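Local coordinates for protein ATP-citrate lyase beta-subunit (Chlorobium limicola, PDB 6HXJ) that probably uses ATP and coenzyme A to cleave citrate into oxaloacetate and acetyl-CoA, as the beta subunit of ATP-citrate lyase, at residues A[262-267]-A[289-294]; A[293-298]-A[324-329]. One frame throughout, in Å; residues are numbered along the deposited sequence.

Interaction 1: A[262-267]-A[289-294]; sequences ALLTAG and AEYSGD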
loop_
_atom_site.group_PDB
_atom_site.type_symbol
_atom_site.label_atom_id
_atom_site.label_comp_id
_atom_site.label_asym_id
_atom_site.label_seq_id
_atom_site.Cartn_x
_atom_site.Cartn_y
_atom_site.Cartn_z
ATOM N N ALA A 262 32.172 17.503 55.247
ATOM C CA ALA A 262 31.798 17.694 53.844
ATOM C C ALA A 262 30.288 17.640 53.571
ATOM O O ALA A 262 29.616 16.668 53.908
ATOM C CB ALA A 262 32.547 16.699 52.960
ATOM N N LEU A 263 29.772 18.690 52.959
ATOM C CA LEU A 263 28.351 18.770 52.652
ATOM C C LEU A 263 28.040 18.330 51.222
ATOM O O LEU A 263 28.715 18.765 50.290
ATOM C CB LEU A 263 27.811 20.208 52.883
ATOM C CG LEU A 263 28.160 20.930 54.181
ATOM C CD1 LEU A 263 27.800 22.402 54.084
ATOM C CD2 LEU A 263 27.506 20.247 55.381
ATOM N N LEU A 264 27.000 17.494 51.065
ATOM C CA LEU A 264 26.435 17.020 49.802
ATOM C C LEU A 264 24.912 17.176 49.974
ATOM O O LEU A 264 24.148 16.212 50.077
ATOM C CB LEU A 264 26.865 15.559 49.498
ATOM C CG LEU A 264 26.270 14.839 48.246
ATOM C CD1 LEU A 264 26.419 15.650 46.969
ATOM C CD2 LEU A 264 26.850 13.456 48.082
ATOM N N THR A 265 24.486 18.424 50.068
ATOM C CA THR A 265 23.102 18.746 50.384
ATOM C C THR A 265 22.268 19.247 49.177
ATOM O O THR A 265 22.771 19.879 48.236
ATOM C CB THR A 265 23.079 19.717 51.576
ATOM O OG1 THR A 265 23.897 20.838 51.236
ATOM C CG2 THR A 265 23.643 19.072 52.864
ATOM N N ALA A 266 20.971 18.937 49.240
ATOM C CA ALA A 266 19.987 19.272 48.221
ATOM C C ALA A 266 19.274 20.610 48.495
ATOM O O ALA A 266 18.714 20.812 49.584
ATOM C CB ALA A 266 18.971 18.159 48.133
ATOM N N GLY A 267 19.298 21.495 47.486
ATOM C CA GLY A 267 18.694 22.823 47.539
ATOM C C GLY A 267 19.578 23.859 48.208
ATOM O O GLY A 267 20.237 23.564 49.211
ATOM N N ALA A 289 28.240 22.590 48.828
ATOM C CA ALA A 289 27.735 21.879 47.663
ATOM C C ALA A 289 26.234 21.910 47.673
ATOM O O ALA A 289 25.595 21.543 48.663
ATOM C CB ALA A 289 28.240 20.439 47.636
ATOM N N GLU A 290 25.666 22.350 46.566
ATOM C CA GLU A 290 24.231 22.416 46.362
ATOM C C GLU A 290 23.903 21.671 45.064
ATOM O O GLU A 290 24.655 21.744 44.100
ATOM C CB GLU A 290 23.834 23.899 46.254
ATOM C CG GLU A 290 22.408 24.179 45.818
ATOM C CD GLU A 290 22.266 25.356 44.873
ATOM O OE1 GLU A 290 21.643 25.172 43.801
ATOM O OE2 GLU A 290 22.780 26.455 45.190
ATOM N N TYR A 291 22.791 20.942 45.058
ATOM C CA TYR A 291 22.182 20.286 43.888
ATOM C C TYR A 291 20.629 20.422 43.964
ATOM O O TYR A 291 20.023 20.114 44.993
ATOM C CB TYR A 291 22.682 18.848 43.642
ATOM C CG TYR A 291 22.170 17.803 44.614
ATOM C CD1 TYR A 291 20.910 17.225 44.451
ATOM C CD2 TYR A 291 22.961 17.359 45.672
ATOM C CE1 TYR A 291 20.419 16.287 45.362
ATOM C CE2 TYR A 291 22.488 16.406 46.578
ATOM C CZ TYR A 291 21.212 15.880 46.423
ATOM O OH TYR A 291 20.736 14.936 47.303
ATOM N N SER A 292 20.011 21.005 42.951
ATOM C CA SER A 292 18.580 21.256 43.000
ATOM C C SER A 292 17.964 21.211 41.607
ATOM O O SER A 292 18.670 21.079 40.610
ATOM C CB SER A 292 18.311 22.611 43.667
ATOM O OG SER A 292 18.966 23.676 42.998
ATOM N N GLY A 293 16.647 21.332 41.555
ATOM C CA GLY A 293 15.877 21.390 40.321
ATOM C C GLY A 293 15.876 20.104 39.531
ATOM O O GLY A 293 15.905 20.145 38.295
ATOM N N ASP A 294 15.825 18.952 40.251
ATOM C CA ASP A 294 15.858 17.584 39.692
ATOM C C ASP A 294 17.036 17.429 38.702
ATOM O O ASP A 294 16.825 17.325 37.485
ATOM C CB ASP A 294 14.492 17.162 39.078
ATOM C CG ASP A 294 14.258 15.652 38.967
ATOM O OD1 ASP A 294 15.112 14.863 39.487
ATOM O OD2 ASP A 294 13.209 15.254 38.392
#
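Y291 lays its ring over A266 where two parallel strands of a beta-alpha-beta unit lie side by side. Strand 261-266, helix 268-280 and strand 287-292 make up this unit, part of a flavodoxin-like domain. From Y291 CB, chi1 of 73° sets CG between the backbone N and the carbonyl carbon, which brings the ring back over the neighbouring strand. Y291 CD2 then lies 3.6 Å from T265 O. At the next atom out, Y291 CE2 meets L264 CD1 at 4.0 Å. Over one face of the ring, A266 CB touches Y291 CE1 and CZ. This methyl makes a CH-pi contact, 4.0 Å from A266 CB to the Y291 ring centroid. The tip, Y291 OH, is 3.8 Å from A266 CB. F332 and I335 of helix 328-344 also pack on Y291. An alanine here would probably open a gap between A266 and that helix and leave L264 CD1 without its aromatic neighbour. The backbone adds one firm bond. The backbone N of G267, the N-cap residue of helix 268-280, donates to Y291 O at 2.9 Å, with the donor 45° out of the carbonyl plane.

Interaction 2: A[293-298]-A[324-329]; sequences GDPADW and NFTDVK. With FLC (citrate anion), chain I.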
loop_
_atom_site.group_PDB
_atom_site.type_symbol
_atom_site.label_atom_id
_atom_site.label_comp_id
_atom_site.label_asym_id
_atom_site.label_seq_id
_atom_site.Cartn_x
_atom_site.Cartn_y
_atom_site.Cartn_z
ATOM N N GLY A 293 16.647 21.332 41.555
ATOM C CA GLY A 293 15.877 21.390 40.321
ATOM C C GLY A 293 15.876 20.104 39.531
ATOM O O GLY A 293 15.905 20.145 38.295
ATOM N N ASP A 294 15.825 18.952 40.251
ATOM C CA ASP A 294 15.858 17.584 39.692
ATOM C C ASP A 294 17.036 17.429 38.702
ATOM O O ASP A 294 16.825 17.325 37.485
ATOM C CB ASP A 294 14.492 17.162 39.078
ATOM C CG ASP A 294 14.258 15.652 38.967
ATOM O OD1 ASP A 294 15.112 14.863 39.487
ATOM O OD2 ASP A 294 13.209 15.254 38.392
ATOM N N PRO A 295 18.287 17.568 39.190
ATOM C CA PRO A 295 19.413 17.447 38.268
ATOM C C PRO A 295 19.596 15.981 37.832
ATOM O O PRO A 295 19.036 15.060 38.454
ATOM C CB PRO A 295 20.585 18.024 39.068
ATOM C CG PRO A 295 20.243 17.774 40.484
ATOM C CD PRO A 295 18.753 17.676 40.592
ATOM N N ALA A 296 20.316 15.774 36.708
ATOM C CA ALA A 296 20.587 14.452 36.125
ATOM C C ALA A 296 21.497 13.647 37.048
ATOM O O ALA A 296 22.376 14.231 37.694
ATOM C CB ALA A 296 21.216 14.608 34.767
ATOM N N ASP A 297 21.267 12.338 37.144
ATOM C CA ASP A 297 22.064 11.500 38.074
ATOM C C ASP A 297 23.555 11.674 37.803
ATOM O O ASP A 297 24.298 11.897 38.766
ATOM C CB ASP A 297 21.673 10.029 37.990
ATOM C CG ASP A 297 21.307 9.611 36.585
ATOM O OD1 ASP A 297 21.290 10.484 35.717
ATOM O OD2 ASP A 297 21.038 8.422 36.385
ATOM N N TRP A 298 23.975 11.564 36.544
ATOM C CA TRP A 298 25.410 11.693 36.259
ATOM C C TRP A 298 26.025 12.974 36.852
ATOM O O TRP A 298 27.125 12.912 37.388
ATOM C CB TRP A 298 25.675 11.559 34.769
ATOM C CG TRP A 298 25.033 12.607 33.926
ATOM C CD1 TRP A 298 23.816 12.548 33.314
ATOM C CD2 TRP A 298 25.609 13.869 33.560
ATOM N NE1 TRP A 298 23.603 13.688 32.572
ATOM C CE2 TRP A 298 24.692 14.515 32.702
ATOM C CE3 TRP A 298 26.823 14.515 33.868
ATOM C CZ2 TRP A 298 24.953 15.774 32.140
ATOM C CZ3 TRP A 298 27.085 15.753 33.301
ATOM C CH2 TRP A 298 26.153 16.375 32.456
ATOM N N ASN A 324 10.134 18.793 46.494
ATOM C CA ASN A 324 8.798 18.993 45.910
ATOM C C ASN A 324 8.743 18.290 44.571
ATOM O O ASN A 324 7.666 17.834 44.193
ATOM C CB ASN A 324 8.430 20.490 45.737
ATOM C CG ASN A 324 8.330 21.289 47.017
ATOM O OD1 ASN A 324 7.301 21.281 47.717
ATOM N ND2 ASN A 324 9.378 22.047 47.316
ATOM N N PHE A 325 9.869 18.219 43.829
ATOM C CA PHE A 325 9.852 17.593 42.490
ATOM C C PHE A 325 11.117 16.803 42.165
ATOM O O PHE A 325 11.081 16.003 41.234
ATOM C CB PHE A 325 9.510 18.606 41.344
ATOM C CG PHE A 325 10.487 19.741 41.121
ATOM C CD1 PHE A 325 10.401 20.919 41.869
ATOM C CD2 PHE A 325 11.508 19.629 40.183
ATOM C CE1 PHE A 325 11.332 21.952 41.699
ATOM C CE2 PHE A 325 12.434 20.666 40.012
ATOM C CZ PHE A 325 12.340 21.822 40.772
ATOM N N THR A 326 12.213 17.000 42.911
ATOM C CA THR A 326 13.450 16.256 42.684
ATOM C C THR A 326 13.222 14.793 43.082
ATOM O O THR A 326 12.830 14.519 44.213
ATOM C CB THR A 326 14.625 16.888 43.448
ATOM O OG1 THR A 326 14.807 18.218 42.987
ATOM C CG2 THR A 326 15.924 16.127 43.270
ATOM N N ASP A 327 13.439 13.860 42.144
ATOM C CA ASP A 327 13.269 12.432 42.408
ATOM C C ASP A 327 14.409 11.979 43.308
ATOM O O ASP A 327 15.562 12.028 42.860
ATOM C CB ASP A 327 13.246 11.649 41.089
ATOM C CG ASP A 327 12.804 10.214 41.268
ATOM O OD1 ASP A 327 13.648 9.381 41.627
ATOM O OD2 ASP A 327 11.610 9.930 41.055
ATOM N N VAL A 328 14.101 11.564 44.571
ATOM C CA VAL A 328 15.182 11.145 45.463
ATOM C C VAL A 328 15.788 9.796 44.993
ATOM O O VAL A 328 16.987 9.670 45.150
ATOM C CB VAL A 328 14.968 11.219 47.010
ATOM C CG1 VAL A 328 13.775 12.067 47.381
ATOM C CG2 VAL A 328 14.932 9.862 47.714
ATOM N N LYS A 329 15.034 8.853 44.367
ATOM C CA LYS A 329 15.607 7.575 43.872
ATOM C C LYS A 329 16.655 7.819 42.755
ATOM O O LYS A 329 17.754 7.275 42.833
ATOM C CB LYS A 329 14.488 6.605 43.450
ATOM C CG LYS A 329 14.976 5.304 42.837
ATOM C CD LYS A 329 13.846 4.421 42.344
ATOM C CE LYS A 329 14.382 3.421 41.341
ATOM N NZ LYS A 329 15.426 2.513 41.914
HETATM C CAC FLC I . 15.206 19.887 46.655
HETATM C CA FLC I . 14.739 21.268 46.206
HETATM C CB FLC I . 13.957 21.314 44.883
HETATM C CBC FLC I . 12.655 20.491 44.999
HETATM C CG FLC I . 13.579 22.760 44.525
HETATM C CGC FLC I . 14.706 23.641 44.000
HETATM O OA1 FLC I . 14.727 19.426 47.721
HETATM O OA2 FLC I . 16.046 19.282 45.932
HETATM O OB1 FLC I . 11.787 20.907 45.796
HETATM O OB2 FLC I . 12.548 19.495 44.249
HETATM O OG1 FLC I . 15.574 24.041 44.817
HETATM O OG2 FLC I . 14.693 23.929 42.777
HETATM O OHB FLC I . 14.783 20.760 43.859
#
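T326 has OG1 anti to its carbonyl carbon (chi1 -61°), and this places the hydroxyl between D294 and the bound citrate. D294 has CG anti to its backbone N (chi1 -158°), which brings OD1 within bonding distance of the backbone N of D327. Each segment is a loop of the flavodoxin-like domain running into the first residues of a helix, 297-309 or 328-344. T326 OG1 accepts two bonds here. One comes from D294 N at 3.0 Å, the other from the citrate hydroxyl OHB at 2.7 Å. G293 N donates to the same OHB, so both loops hold the citrate hydroxyl. The central carboxylate is gripped by four N-H groups of segment 324-329. N324 N and ND2 both reach citrate OB1, the backbone N at 2.8 Å. F325 N and T326 N both donate to OB2. Citrate OB2 also lies over one face of the F325 ring, offset toward its rim, 3.5 Å from F325 CD1. F325 CE2 packs obliquely against the backbone of G293, 3.5 Å from G293 C. R357 adds a further bond to citrate, and coenzyme A touches F325. This is consistent with a substrate pocket. D327 is the N-cap of helix 328-344, its OD1 accepting from A330 N. Its own backbone N makes a weak bond to D294 OD1 at 3.3 Å, nearly straight at 160°.

Overall arrangement
The interactions follow each other along the chain, with centres about 10 Å apart, and they share G293 and D294. Interaction 1 is the buried one. It joins neighbouring strands of the domain's sheet through an aromatic ring, apolar side chains and backbone bonds. Interaction 2 is only partly buried. It joins two loops at helix starts through polar bonds, most of them to the citrate. Helix 328-344 connects the two: it packs on Y291 in interaction 1, and its first turn begins in segment 324-329. No other chain touches interaction 1, whereas other protein chains reach N324, F325, D297 and W298 of interaction 2.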